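Local coordinates for protein D-alanyl-lipoteichoic acid synthetase (Streptococcus pneumoniae, PDB 3BMA) that probably takes part in adding D-alanine to lipoteichoic acid during cell wall biogenesis, as a membrane-associated member of the DltD family with an SGNH-hydrolase-like fold, at residues C[12-17]-C[33-38]; C[54-59]-C[345-350]; C[85-90]-C[282-287]. The protein carries 1 engineered substitution. All coordinates share one frame; numbering follows the deposited sequence.

Contact 1 of 3, residues C[12-17]-C[33-38]; sequences GAEKRS and VRALSD
E14 on helix 11-18 and A35 on helix 29-36 bring their CA atoms within 5.2 Å, a close helix-to-helix approach that a small residue on the second helix makes possible. The CB of A35 lies 3.9 Å from CB of E14, and CG of E14 then runs over the CA of A35. With CG beside the backbone N (chi1 -68°) and the chain extended beyond it, E14 carries its carboxylate past A35 to the turn that follows helix 29-36. There OE1 of E14 comes to 2.8 Å from OD1 of D38, the carboxylate planes 78° apart. Oxygens this close would repel if both groups were charged, so one is probably protonated, the proton possibly shared. OD2 of D38 accepts from the backbone N of N40, which helps orient the group. R34, modelled in two conformers, touches OE2 of E14 through CG at 3.7 Å; OE2 lies well off the guanidinium plane, so only the charges attract, and the buried NE has no partner in the model. H9 packs against both acids. On the sheet side, F43 of strand 43-47 meets E14 and A35, and Y74 of strand 72-76 meets A35 and S17, seating both helices against the parallel sheet.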
ATOM      1  N   GLY C  12      27.478 -24.384 -18.801  1.00 52.81           N
ATOM      2  CA  GLY C  12      27.970 -25.353 -17.825  1.00 50.56           C
ATOM      3  C   GLY C  12      27.048 -25.559 -16.638  1.00 50.85           C
ATOM      4  O   GLY C  12      26.775 -26.700 -16.256  1.00 51.99           O
ATOM      5  N   ALA C  13      26.560 -24.455 -16.070  1.00 46.85           N
ATOM      6  CA  ALA C  13      25.675 -24.481 -14.898  1.00 44.96           C
ATOM      7  C   ALA C  13      24.305 -25.068 -15.211  1.00 45.52           C
ATOM      8  O   ALA C  13      23.687 -25.711 -14.360  1.00 48.72           O
ATOM      9  CB  ALA C  13      25.530 -23.089 -14.307  1.00 41.15           C
ATOM     10  N   GLU C  14      23.846 -24.844 -16.439  1.00 43.67           N
ATOM     11  CA  GLU C  14      22.544 -25.323 -16.894  1.00 46.47           C
ATOM     12  C   GLU C  14      22.507 -26.821 -17.148  1.00 45.46           C
ATOM     13  O   GLU C  14      21.490 -27.463 -16.897  1.00 45.93           O
ATOM     14  CB  GLU C  14      22.118 -24.567 -18.143  1.00 45.44           C
ATOM     15  CG  GLU C  14      21.815 -23.119 -17.866  1.00 50.79           C
ATOM     16  CD  GLU C  14      21.818 -22.280 -19.113  1.00 53.10           C
ATOM     17  OE1 GLU C  14      21.569 -22.826 -20.208  1.00 56.56           O
ATOM     18  OE2 GLU C  14      22.066 -21.068 -18.990  1.00 57.87           O
ATOM     19  N   LYS C  15      23.616 -27.365 -17.645  1.00 45.92           N
ATOM     20  CA  LYS C  15      23.741 -28.799 -17.880  1.00 46.13           C
ATOM     21  C   LYS C  15      23.727 -29.579 -16.571  1.00 46.82           C
ATOM     22  O   LYS C  15      23.139 -30.661 -16.499  1.00 53.43           O
ATOM     23  CB  LYS C  15      25.008 -29.114 -18.680  1.00 47.70           C
ATOM     24  CG  LYS C  15      24.907 -28.748 -20.151  1.00 51.79           C
ATOM     25  CD  LYS C  15      26.098 -29.260 -20.942  1.00 57.55           C
ATOM     26  CE  LYS C  15      25.815 -29.210 -22.439  1.00 59.71           C
ATOM     27  NZ  LYS C  15      27.006 -29.580 -23.247  1.00 61.67           N
ATOM     28  N   ARG C  16      24.358 -29.015 -15.543  1.00 44.10           N
ATOM     29  CA  ARG C  16      24.400 -29.634 -14.215  1.00 42.98           C
ATOM     30  C   ARG C  16      23.042 -29.593 -13.513  1.00 41.78           C
ATOM     31  O   ARG C  16      22.672 -30.542 -12.820  1.00 37.24           O
ATOM     32  CB  ARG C  16      25.480 -28.981 -13.350  1.00 44.23           C
ATOM     33  CG  ARG C  16      26.876 -29.173 -13.907  1.00 50.33           C
ATOM     34  CD  ARG C  16      27.941 -28.542 -13.043  1.00 55.66           C
ATOM     35  NE  ARG C  16      29.006 -28.001 -13.884  1.00 65.92           N
ATOM     36  CZ  ARG C  16      29.228 -26.703 -14.076  1.00 65.13           C
ATOM     37  NH1 ARG C  16      28.483 -25.796 -13.461  1.00 58.81           N
ATOM     38  NH2 ARG C  16      30.218 -26.311 -14.867  1.00 70.45           N
ATOM     39  N   SER C  17      22.307 -28.502 -13.715  1.00 38.47           N
ATOM     40  CA  SER C  17      20.959 -28.337 -13.165  1.00 43.66           C
ATOM     41  C   SER C  17      19.959 -29.275 -13.833  1.00 42.61           C
ATOM     42  O   SER C  17      19.052 -29.792 -13.181  1.00 47.90           O
ATOM     43  CB  SER C  17      20.484 -26.894 -13.339  1.00 37.95           C
ATOM     44  OG  SER C  17      21.387 -25.990 -12.734  1.00 43.51           O
ATOM     45  N   VAL C  33      14.508 -21.739 -14.892  1.00 34.40           N
ATOM     46  CA  VAL C  33      14.232 -20.617 -15.795  1.00 30.08           C
ATOM     47  C   VAL C  33      15.485 -20.209 -16.592  1.00 33.40           C
ATOM     48  O   VAL C  33      15.376 -19.811 -17.753  1.00 27.45           O
ATOM     49  CB  VAL C  33      13.560 -19.416 -15.050  1.00 29.61           C
ATOM     50  CG1 VAL C  33      13.487 -18.164 -15.927  1.00 12.49           C
ATOM     51  CG2 VAL C  33      12.151 -19.804 -14.592  1.00 23.90           C
ATOM     52  N   ARG C  34      16.660 -20.355 -15.973  1.00 37.82           N
ATOM     53  CA  ARG C  34      17.944 -20.037 -16.606  0.50 43.02           C
ATOM     54  C   ARG C  34      18.202 -20.921 -17.828  1.00 42.43           C
ATOM     55  O   ARG C  34      18.608 -20.437 -18.886  1.00 40.20           O
ATOM     56  CB  ARG C  34      19.070 -20.212 -15.583  0.50 45.34           C
ATOM     57  CG  ARG C  34      20.423 -19.643 -15.965  0.50 55.08           C
ATOM     58  CD  ARG C  34      21.390 -19.847 -14.806  0.50 63.78           C
ATOM     59  NE  ARG C  34      22.780 -19.567 -15.165  0.50 63.73           N
ATOM     60  CZ  ARG C  34      23.417 -18.434 -14.881  0.50 65.29           C
ATOM     61  NH1 ARG C  34      24.684 -18.281 -15.246  0.50 63.70           N
ATOM     62  NH2 ARG C  34      22.798 -17.450 -14.233  0.50 65.73           N
ATOM     63  N   ALA C  35      17.966 -22.223 -17.661  1.00 40.34           N
ATOM     64  CA  ALA C  35      18.181 -23.206 -18.725  1.00 38.47           C
ATOM     65  C   ALA C  35      17.115 -23.142 -19.818  1.00 37.35           C
ATOM     66  O   ALA C  35      17.441 -23.155 -21.007  1.00 40.28           O
ATOM     67  CB  ALA C  35      18.264 -24.603 -18.144  1.00 32.13           C
ATOM     68  N   LEU C  36      15.849 -23.051 -19.413  1.00 35.57           N
ATOM     69  CA  LEU C  36      14.726 -23.040 -20.357  1.00 32.27           C
ATOM     70  C   LEU C  36      14.552 -21.730 -21.147  1.00 36.36           C
ATOM     71  O   LEU C  36      13.701 -21.654 -22.036  1.00 43.34           O
ATOM     72  CB  LEU C  36      13.420 -23.431 -19.651  1.00 33.08           C
ATOM     73  CG  LEU C  36      13.361 -24.845 -19.051  1.00 34.50           C
ATOM     74  CD1 LEU C  36      12.134 -25.024 -18.172  1.00 35.15           C
ATOM     75  CD2 LEU C  36      13.404 -25.917 -20.115  1.00 33.59           C
ATOM     76  N   SER C  37      15.357 -20.715 -20.833  1.00 38.31           N
ATOM     77  CA  SER C  37      15.318 -19.432 -21.547  1.00 39.48           C
ATOM     78  C   SER C  37      16.592 -19.124 -22.348  1.00 41.62           C
ATOM     79  O   SER C  37      16.699 -18.051 -22.950  1.00 41.61           O
ATOM     80  CB  SER C  37      15.018 -18.283 -20.578  1.00 42.09           C
ATOM     81  OG  SER C  37      16.003 -18.215 -19.561  1.00 35.04           O
ATOM     82  N   ASP C  38      17.543 -20.058 -22.347  1.00 42.66           N
ATOM     83  CA  ASP C  38      18.781 -19.935 -23.124  1.00 51.10           C
ATOM     84  C   ASP C  38      18.477 -20.006 -24.626  1.00 52.34           C
ATOM     85  O   ASP C  38      17.920 -21.003 -25.097  1.00 52.71           O
ATOM     86  CB  ASP C  38      19.772 -21.043 -22.730  1.00 51.01           C
ATOM     87  CG  ASP C  38      21.223 -20.729 -23.129  1.00 57.39           C
ATOM     88  OD1 ASP C  38      22.135 -21.294 -22.496  1.00 53.64           O
ATOM     89  OD2 ASP C  38      21.472 -19.930 -24.059  1.00 60.44           O
TER

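Contact 2 of 3, residues C[54-59]-C[345-350]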
ATOM      1  N   ARG C  54      17.151 -42.727 -11.667  1.00 55.24           N
ATOM      2  CA  ARG C  54      18.133 -43.771 -11.953  0.50 56.39           C
ATOM      3  C   ARG C  54      18.604 -43.722 -13.402  1.00 57.42           C
ATOM      4  O   ARG C  54      17.800 -43.817 -14.338  1.00 55.41           O
ATOM      5  CB  ARG C  54      17.598 -45.164 -11.591  0.50 57.00           C
ATOM      6  CG  ARG C  54      17.575 -45.483 -10.091  0.50 58.40           C
ATOM      7  CD  ARG C  54      18.948 -45.896  -9.539  0.50 53.81           C
ATOM      8  NE  ARG C  54      19.683 -44.769  -8.959  0.50 51.32           N
ATOM      9  CZ  ARG C  54      20.771 -44.211  -9.487  0.50 49.60           C
ATOM     10  NH1 ARG C  54      21.350 -43.189  -8.870  0.50 44.98           N
ATOM     11  NH2 ARG C  54      21.287 -44.666 -10.624  0.50 42.99           N
ATOM     12  N   PHE C  55      19.915 -43.571 -13.569  1.00 56.42           N
ATOM     13  CA  PHE C  55      20.535 -43.396 -14.873  1.00 54.19           C
ATOM     14  C   PHE C  55      21.187 -44.680 -15.367  1.00 53.58           C
ATOM     15  O   PHE C  55      21.721 -45.464 -14.576  1.00 53.01           O
ATOM     16  CB  PHE C  55      21.605 -42.302 -14.793  1.00 56.25           C
ATOM     17  CG  PHE C  55      21.059 -40.904 -14.631  1.00 60.15           C
ATOM     18  CD1 PHE C  55      20.538 -40.472 -13.410  1.00 56.82           C
ATOM     19  CD2 PHE C  55      21.104 -40.003 -15.692  1.00 62.69           C
ATOM     20  CE1 PHE C  55      20.058 -39.177 -13.255  1.00 52.43           C
ATOM     21  CE2 PHE C  55      20.622 -38.702 -15.544  1.00 60.96           C
ATOM     22  CZ  PHE C  55      20.094 -38.292 -14.325  1.00 55.05           C
ATOM     23  N   ASP C  56      21.128 -44.887 -16.680  1.00 52.60           N
ATOM     24  CA  ASP C  56      21.907 -45.928 -17.356  1.00 50.57           C
ATOM     25  C   ASP C  56      22.416 -45.411 -18.704  1.00 50.49           C
ATOM     26  O   ASP C  56      22.358 -44.209 -18.969  1.00 51.34           O
ATOM     27  CB  ASP C  56      21.126 -47.252 -17.485  1.00 45.17           C
ATOM     28  CG  ASP C  56      19.777 -47.091 -18.177  1.00 50.37           C
ATOM     29  OD1 ASP C  56      18.743 -47.303 -17.511  1.00 41.13           O
ATOM     30  OD2 ASP C  56      19.741 -46.771 -19.384  1.00 57.17           O
ATOM     31  N   GLY C  57      22.906 -46.316 -19.549  1.00 51.95           N
ATOM     32  CA  GLY C  57      23.471 -45.950 -20.850  1.00 47.80           C
ATOM     33  C   GLY C  57      22.454 -45.486 -21.874  1.00 46.97           C
ATOM     34  O   GLY C  57      22.801 -44.795 -22.833  1.00 49.67           O
ATOM     35  N   ALA C  58      21.194 -45.859 -21.665  1.00 45.89           N
ATOM     36  CA  ALA C  58      20.116 -45.514 -22.584  1.00 45.17           C
ATOM     37  C   ALA C  58      19.212 -44.381 -22.082  1.00 44.51           C
ATOM     38  O   ALA C  58      18.276 -43.983 -22.774  1.00 43.85           O
ATOM     39  CB  ALA C  58      19.298 -46.749 -22.907  1.00 47.66           C
ATOM     40  N   HIS C  59      19.507 -43.875 -20.883  1.00 46.05           N
ATOM     41  CA  HIS C  59      18.801 -42.740 -20.268  1.00 42.73           C
ATOM     42  C   HIS C  59      18.801 -41.524 -21.205  1.00 43.45           C
ATOM     43  O   HIS C  59      19.837 -41.223 -21.804  1.00 47.49           O
ATOM     44  CB  HIS C  59      19.479 -42.390 -18.937  1.00 45.80           C
ATOM     45  CG  HIS C  59      18.653 -41.520 -18.038  1.00 46.52           C
ATOM     46  ND1 HIS C  59      18.581 -40.152 -18.186  1.00 44.79           N
ATOM     47  CD2 HIS C  59      17.874 -41.823 -16.972  1.00 50.29           C
ATOM     48  CE1 HIS C  59      17.784 -39.653 -17.259  1.00 46.06           C
ATOM     49  NE2 HIS C  59      17.346 -40.644 -16.506  1.00 43.27           N
ATOM     50  N   PHE C 345      13.011 -54.105 -19.809  1.00 55.41           N
ATOM     51  CA  PHE C 345      12.213 -52.919 -20.115  1.00 53.64           C
ATOM     52  C   PHE C 345      12.065 -52.085 -18.844  1.00 54.35           C
ATOM     53  O   PHE C 345      11.870 -50.868 -18.892  1.00 51.93           O
ATOM     54  CB  PHE C 345      10.828 -53.338 -20.625  1.00 51.85           C
ATOM     55  CG  PHE C 345      10.111 -52.273 -21.414  1.00 53.69           C
ATOM     56  CD1 PHE C 345      10.266 -52.194 -22.793  1.00 51.05           C
ATOM     57  CD2 PHE C 345       9.268 -51.359 -20.781  1.00 51.90           C
ATOM     58  CE1 PHE C 345       9.605 -51.220 -23.530  1.00 49.77           C
ATOM     59  CE2 PHE C 345       8.606 -50.373 -21.511  1.00 50.23           C
ATOM     60  CZ  PHE C 345       8.776 -50.304 -22.888  1.00 54.38           C
ATOM     61  N   MET C 346      12.173 -52.763 -17.706  1.00 55.19           N
ATOM     62  CA  MET C 346      11.907 -52.186 -16.406  1.00 46.16           C
ATOM     63  C   MET C 346      13.183 -52.146 -15.573  1.00 48.12           C
ATOM     64  O   MET C 346      13.997 -53.076 -15.621  1.00 52.43           O
ATOM     65  CB  MET C 346      10.853 -53.038 -15.706  1.00 49.99           C
ATOM     66  CG  MET C 346       9.764 -52.267 -14.988  1.00 57.76           C
ATOM     67  SD  MET C 346       8.320 -51.939 -16.006  1.00 54.33           S
ATOM     68  CE  MET C 346       8.734 -50.300 -16.592  1.00 43.14           C
ATOM     69  N   LYS C 347      13.361 -51.060 -14.824  1.00 45.87           N
ATOM     70  CA  LYS C 347      14.485 -50.929 -13.895  1.00 47.89           C
ATOM     71  C   LYS C 347      14.116 -51.537 -12.539  1.00 48.94           C
ATOM     72  O   LYS C 347      14.934 -52.203 -11.901  1.00 49.29           O
ATOM     73  CB  LYS C 347      14.902 -49.458 -13.752  1.00 46.91           C
ATOM     74  CG  LYS C 347      16.033 -49.191 -12.750  1.00 52.86           C
ATOM     75  CD  LYS C 347      17.407 -49.630 -13.268  1.00 52.43           C
ATOM     76  CE  LYS C 347      18.244 -48.446 -13.744  1.00 54.21           C
ATOM     77  NZ  LYS C 347      17.713 -47.827 -14.984  1.00 49.78           N
ATOM     78  N   ASP C 348      12.878 -51.303 -12.110  1.00 50.89           N
ATOM     79  CA  ASP C 348      12.364 -51.866 -10.864  1.00 49.51           C
ATOM     80  C   ASP C 348      10.908 -52.341 -11.004  1.00 49.27           C
ATOM     81  O   ASP C 348      10.573 -53.033 -11.961  1.00 52.94           O
ATOM     82  CB  ASP C 348      12.559 -50.890  -9.687  1.00 52.03           C
ATOM     83  CG  ASP C 348      12.132 -49.461 -10.004  1.00 58.37           C
ATOM     84  OD1 ASP C 348      10.970 -49.249 -10.421  1.00 54.60           O
ATOM     85  OD2 ASP C 348      12.960 -48.543  -9.804  1.00 61.74           O
ATOM     86  N   THR C 349      10.058 -51.984 -10.048  1.00 47.15           N
ATOM     87  CA  THR C 349       8.655 -52.389 -10.073  1.00 47.70           C
ATOM     88  C   THR C 349       7.791 -51.500 -10.979  1.00 48.74           C
ATOM     89  O   THR C 349       6.831 -51.977 -11.593  1.00 48.26           O
ATOM     90  CB  THR C 349       8.048 -52.458  -8.634  1.00 48.90           C
ATOM     91  OG1 THR C 349       6.632 -52.646  -8.711  1.00 62.57           O
ATOM     92  CG2 THR C 349       8.322 -51.183  -7.841  1.00 46.36           C
ATOM     93  N   ILE C 350       8.135 -50.215 -11.061  1.00 44.41           N
ATOM     94  CA  ILE C 350       7.263 -49.220 -11.687  1.00 42.99           C
ATOM     95  C   ILE C 350       7.969 -48.268 -12.656  1.00 39.33           C
ATOM     96  O   ILE C 350       7.307 -47.564 -13.424  1.00 31.68           O
ATOM     97  CB  ILE C 350       6.489 -48.384 -10.622  1.00 41.77           C
ATOM     98  CG1 ILE C 350       7.443 -47.863  -9.537  1.00 44.63           C
ATOM     99  CG2 ILE C 350       5.327 -49.198 -10.027  1.00 41.50           C
ATOM    100  CD1 ILE C 350       6.850 -46.792  -8.642  1.00 46.29           C
TER
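K347 is the residue of 345-350 that reaches across to 54-59, where it meets D56 and R54. After F345 and M346, which pack into other parts of the fold, K347 leaves the backbone with CG anti to the N (chi1 177°), then bends at each of its next three torsions, so that the ammonium group arrives beside the acid of D56. NZ of K347 donates to OD1 of D56 over 2.8 Å, a salt bridge made through the anti lone pair of that oxygen, the one turned away from OD2. The same OD1 accepts from the backbone N of W354, whose ring also receives the lysine charge in a cation-pi contact. OD2 of D56 takes the backbone N-H of A58, N to OD2 2.9 Å, closing an Asx turn, so both oxygens are held and the carboxylate cannot easily rotate. Lower on the lysine, CE lies 4.0 Å from CB of R54, whose longer end bends away. Next comes D348, its OD1 accepting from the backbone N of I350 at 3.1 Å, nearly along the C-O bond: a second Asx turn, extended by the N-H of H351. The salt bridge joins this loop to the one after strand 43-47. D348 and H351 have the spacing of the DxxH motif of SGNH hydrolases, where such an aspartate and histidine complete a catalytic triad with serine; the resemblance is consistent with a similar role here but does not establish it. In SGNH hydrolases the active site is formed by loops at the C-terminal ends of the sheet strands, and these two loops probably lie beside it.

Contact 3 of 3, residues C[85-90]-C[282-287]; sequences NQYFGM and LTQFSK
Helices 83-90 and 274-287 flank the parallel sheet and meet through Y87, M90, Q284 and F285. The two short axes approach to 10.7 Å and run nearly in the same direction, 30° apart. M90 makes the apolar half of the contact. Its chain is extended beyond CG, and the M90 and F285 side chains cross at about a right angle, with the methyl end beside CE1. CE of M90 rests 3.7 Å from CE1 of F285, while SD of M90 lies 5.0 Å from the ring centroid and 57° off the ring normal, an oblique Met-aromatic contact. SD also passes CG of Q284 as those two chains run past each other in opposite senses. Y87 and Q284 supply the polar half. The trans first torsion of Y87 (chi1 -179°) brings the end of the ring nearer to helix 274-287, and its CE1 comes to 3.8 Å from OE1 of Q284. Their hydroxyl and amide oxygen do not bond directly; a water, lying in the plane of the Y87 ring at its edge, bridges them. It is 2.7 Å from OH of Y87, donates to OE1 of Q284 and accepts from NZ of K287 over 3.0 Å. Three side chains from two helices thus grip one water, and K287 also forms a salt bridge with D140. On the sheet side, F285 lies on P292 and F294 of strand 291-296, and NE2 of Q86 bonds to the carbonyl O of L76 in strand 72-76. The water bridge is a local detail; helices packed against a parallel sheet are characteristic of the three-layer alpha/beta/alpha fold of the SGNH-hydrolase clan.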
ATOM      1  N   ASN C  85       1.757 -31.044  -7.763  1.00 25.56           N
ATOM      2  CA  ASN C  85       3.115 -30.501  -7.688  1.00 27.28           C
ATOM      3  C   ASN C  85       3.587 -29.883  -9.001  1.00 27.00           C
ATOM      4  O   ASN C  85       4.107 -28.762  -9.011  1.00 32.73           O
ATOM      5  CB  ASN C  85       4.118 -31.567  -7.238  1.00 30.05           C
ATOM      6  CG  ASN C  85       4.366 -31.550  -5.742  1.00 35.34           C
ATOM      7  OD1 ASN C  85       4.540 -30.490  -5.135  1.00 42.89           O
ATOM      8  ND2 ASN C  85       4.397 -32.728  -5.140  1.00 25.71           N
ATOM      9  N   GLN C  86       3.390 -30.610 -10.100  1.00 30.00           N
ATOM     10  CA  GLN C  86       3.831 -30.156 -11.419  1.00 26.79           C
ATOM     11  C   GLN C  86       3.127 -28.870 -11.822  1.00 22.30           C
ATOM     12  O   GLN C  86       3.774 -27.932 -12.279  1.00 21.00           O
ATOM     13  CB  GLN C  86       3.640 -31.241 -12.495  1.00 26.76           C
ATOM     14  CG  GLN C  86       4.481 -32.524 -12.316  1.00 21.44           C
ATOM     15  CD  GLN C  86       5.987 -32.323 -12.444  1.00 22.20           C
ATOM     16  OE1 GLN C  86       6.468 -31.245 -12.788  1.00 32.95           O
ATOM     17  NE2 GLN C  86       6.741 -33.379 -12.161  1.00 24.94           N
ATOM     18  N   TYR C  87       1.810 -28.827 -11.620  1.00 17.74           N
ATOM     19  CA  TYR C  87       1.012 -27.634 -11.890  1.00 20.07           C
ATOM     20  C   TYR C  87       1.570 -26.391 -11.210  1.00 18.35           C
ATOM     21  O   TYR C  87       1.720 -25.348 -11.850  1.00 29.42           O
ATOM     22  CB  TYR C  87      -0.448 -27.836 -11.476  1.00 21.74           C
ATOM     23  CG  TYR C  87      -1.317 -26.635 -11.768  1.00 29.77           C
ATOM     24  CD1 TYR C  87      -1.664 -26.312 -13.079  1.00 26.03           C
ATOM     25  CD2 TYR C  87      -1.782 -25.815 -10.741  1.00 24.21           C
ATOM     26  CE1 TYR C  87      -2.459 -25.216 -13.361  1.00 30.32           C
ATOM     27  CE2 TYR C  87      -2.571 -24.703 -11.016  1.00 28.66           C
ATOM     28  CZ  TYR C  87      -2.906 -24.414 -12.329  1.00 23.14           C
ATOM     29  OH  TYR C  87      -3.694 -23.324 -12.621  1.00 34.89           O
ATOM     30  N   PHE C  88       1.885 -26.512  -9.924  1.00 25.55           N
ATOM     31  CA  PHE C  88       2.401 -25.384  -9.151  1.00 23.33           C
ATOM     32  C   PHE C  88       3.814 -24.990  -9.568  1.00 21.25           C
ATOM     33  O   PHE C  88       4.146 -23.806  -9.600  1.00 25.81           O
ATOM     34  CB  PHE C  88       2.308 -25.664  -7.648  1.00 11.56           C
ATOM     35  CG  PHE C  88       0.903 -25.609  -7.116  1.00 29.24           C
ATOM     36  CD1 PHE C  88       0.133 -24.463  -7.276  1.00 20.86           C
ATOM     37  CD2 PHE C  88       0.348 -26.696  -6.455  1.00 20.65           C
ATOM     38  CE1 PHE C  88      -1.168 -24.411  -6.804  1.00 25.24           C
ATOM     39  CE2 PHE C  88      -0.949 -26.647  -5.973  1.00 25.88           C
ATOM     40  CZ  PHE C  88      -1.705 -25.503  -6.147  1.00 18.78           C
ATOM     41  N   GLY C  89       4.631 -25.983  -9.906  1.00 26.80           N
ATOM     42  CA  GLY C  89       5.969 -25.741 -10.452  1.00 12.27           C
ATOM     43  C   GLY C  89       5.948 -24.997 -11.776  1.00 21.30           C
ATOM     44  O   GLY C  89       6.843 -24.193 -12.044  1.00 28.33           O
ATOM     45  N   MET C  90       4.928 -25.267 -12.599  1.00 21.41           N
ATOM     46  CA  MET C  90       4.748 -24.619 -13.910  1.00 22.01           C
ATOM     47  C   MET C  90       4.500 -23.118 -13.783  1.00 25.70           C
ATOM     48  O   MET C  90       4.961 -22.351 -14.622  1.00 30.16           O
ATOM     49  CB  MET C  90       3.596 -25.256 -14.701  1.00 25.08           C
ATOM     50  CG  MET C  90       3.885 -26.631 -15.307  1.00 27.95           C
ATOM     51  SD  MET C  90       2.453 -27.380 -16.136  1.00 16.43           S
ATOM     52  CE  MET C  90       2.846 -29.103 -15.901  1.00 14.74           C
ATOM     53  N   LEU C 282      -3.341 -30.238 -17.814  1.00 28.23           N
ATOM     54  CA  LEU C 282      -3.851 -30.192 -19.190  1.00 26.44           C
ATOM     55  C   LEU C 282      -4.403 -28.824 -19.561  1.00 30.41           C
ATOM     56  O   LEU C 282      -4.202 -28.363 -20.687  1.00 32.74           O
ATOM     57  CB  LEU C 282      -4.919 -31.272 -19.421  1.00 21.20           C
ATOM     58  CG  LEU C 282      -4.508 -32.731 -19.177  1.00 24.11           C
ATOM     59  CD1 LEU C 282      -5.667 -33.678 -19.417  1.00 32.21           C
ATOM     60  CD2 LEU C 282      -3.303 -33.131 -20.018  1.00 24.70           C
ATOM     61  N   THR C 283      -5.084 -28.186 -18.605  1.00 25.65           N
ATOM     62  CA  THR C 283      -5.584 -26.815 -18.755  1.00 29.54           C
ATOM     63  C   THR C 283      -4.439 -25.828 -18.955  1.00 31.97           C
ATOM     64  O   THR C 283      -4.519 -24.949 -19.818  1.00 35.97           O
ATOM     65  CB  THR C 283      -6.432 -26.380 -17.538  1.00 20.06           C
ATOM     66  OG1 THR C 283      -7.457 -27.352 -17.304  1.00 21.58           O
ATOM     67  CG2 THR C 283      -7.084 -25.029 -17.775  1.00 30.51           C
ATOM     68  N   GLN C 284      -3.372 -25.990 -18.173  1.00 33.09           N
ATOM     69  CA  GLN C 284      -2.184 -25.152 -18.310  1.00 32.31           C
ATOM     70  C   GLN C 284      -1.504 -25.365 -19.664  1.00 33.76           C
ATOM     71  O   GLN C 284      -1.040 -24.408 -20.286  1.00 37.10           O
ATOM     72  CB  GLN C 284      -1.196 -25.391 -17.164  1.00 30.67           C
ATOM     73  CG  GLN C 284      -0.175 -24.267 -17.003  1.00 26.45           C
ATOM     74  CD  GLN C 284      -0.833 -22.897 -16.913  1.00 35.88           C
ATOM     75  OE1 GLN C 284      -1.601 -22.621 -15.988  1.00 23.75           O
ATOM     76  NE2 GLN C 284      -0.535 -22.035 -17.875  1.00 29.63           N
ATOM     77  N   PHE C 285      -1.477 -26.619 -20.115  1.00 29.34           N
ATOM     78  CA  PHE C 285      -0.950 -26.974 -21.435  1.00 31.38           C
ATOM     79  C   PHE C 285      -1.743 -26.323 -22.572  1.00 28.09           C
ATOM     80  O   PHE C 285      -1.172 -25.929 -23.588  1.00 34.93           O
ATOM     81  CB  PHE C 285      -0.927 -28.497 -21.619  1.00 23.85           C
ATOM     82  CG  PHE C 285       0.201 -29.195 -20.892  1.00 33.42           C
ATOM     83  CD1 PHE C 285       1.192 -28.474 -20.218  1.00 26.53           C
ATOM     84  CD2 PHE C 285       0.293 -30.585 -20.919  1.00 22.71           C
ATOM     85  CE1 PHE C 285       2.240 -29.129 -19.574  1.00 20.77           C
ATOM     86  CE2 PHE C 285       1.339 -31.248 -20.277  1.00 22.41           C
ATOM     87  CZ  PHE C 285       2.309 -30.520 -19.599  1.00 19.36           C
ATOM     88  N   SER C 286      -3.055 -26.207 -22.385  1.00 28.14           N
ATOM     89  CA  SER C 286      -3.932 -25.573 -23.360  1.00 23.50           C
ATOM     90  C   SER C 286      -3.763 -24.056 -23.393  1.00 30.27           C
ATOM     91  O   SER C 286      -3.714 -23.458 -24.471  1.00 33.93           O
ATOM     92  CB  SER C 286      -5.392 -25.946 -23.079  1.00 30.62           C
ATOM     93  OG  SER C 286      -6.283 -25.293 -23.969  1.00 32.70           O
ATOM     94  N   LYS C 287      -3.683 -23.444 -22.210  1.00 35.75           N
ATOM     95  CA  LYS C 287      -3.510 -21.997 -22.071  1.00 35.62           C
ATOM     96  C   LYS C 287      -2.157 -21.531 -22.596  1.00 38.84           C
ATOM     97  O   LYS C 287      -2.062 -20.474 -23.220  1.00 41.02           O
ATOM     98  CB  LYS C 287      -3.640 -21.580 -20.607  1.00 37.58           C
ATOM     99  CG  LYS C 287      -5.048 -21.607 -20.039  1.00 40.68           C
ATOM    100  CD  LYS C 287      -4.986 -21.431 -18.532  1.00 39.46           C
ATOM    101  CE  LYS C 287      -6.361 -21.261 -17.929  1.00 45.83           C
ATOM    102  NZ  LYS C 287      -6.274 -20.917 -16.484  1.00 43.83           N
TER
HETATM  103  O   HOH W   1      -4.255 -22.774 -15.204  1.00 27.15           O

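All three contacts are largely buried, but at different depths: contact 3, whose four touching residues are all buried, lies about 11 Å from the centre of the chain, contacts 2 and 1 about 16 and 19 Å (centre to centre). Contact 2 has one exposed touching residue, R54. Contacts 1 and 3 each pair two helices beside the same parallel sheet, contact 1 by strands 43-47 and 72-76, contact 3 by strands 72-76 and 291-296. Contact 2 instead joins two loops. Chemistry follows place: two close carboxylates where helices meet at an alanine in contact 1, a lysine-aspartate salt bridge in contact 2, sulfur-aromatic packing with a bridging water in contact 3. Contact 3 is nested in the chain loop closed by contact 2.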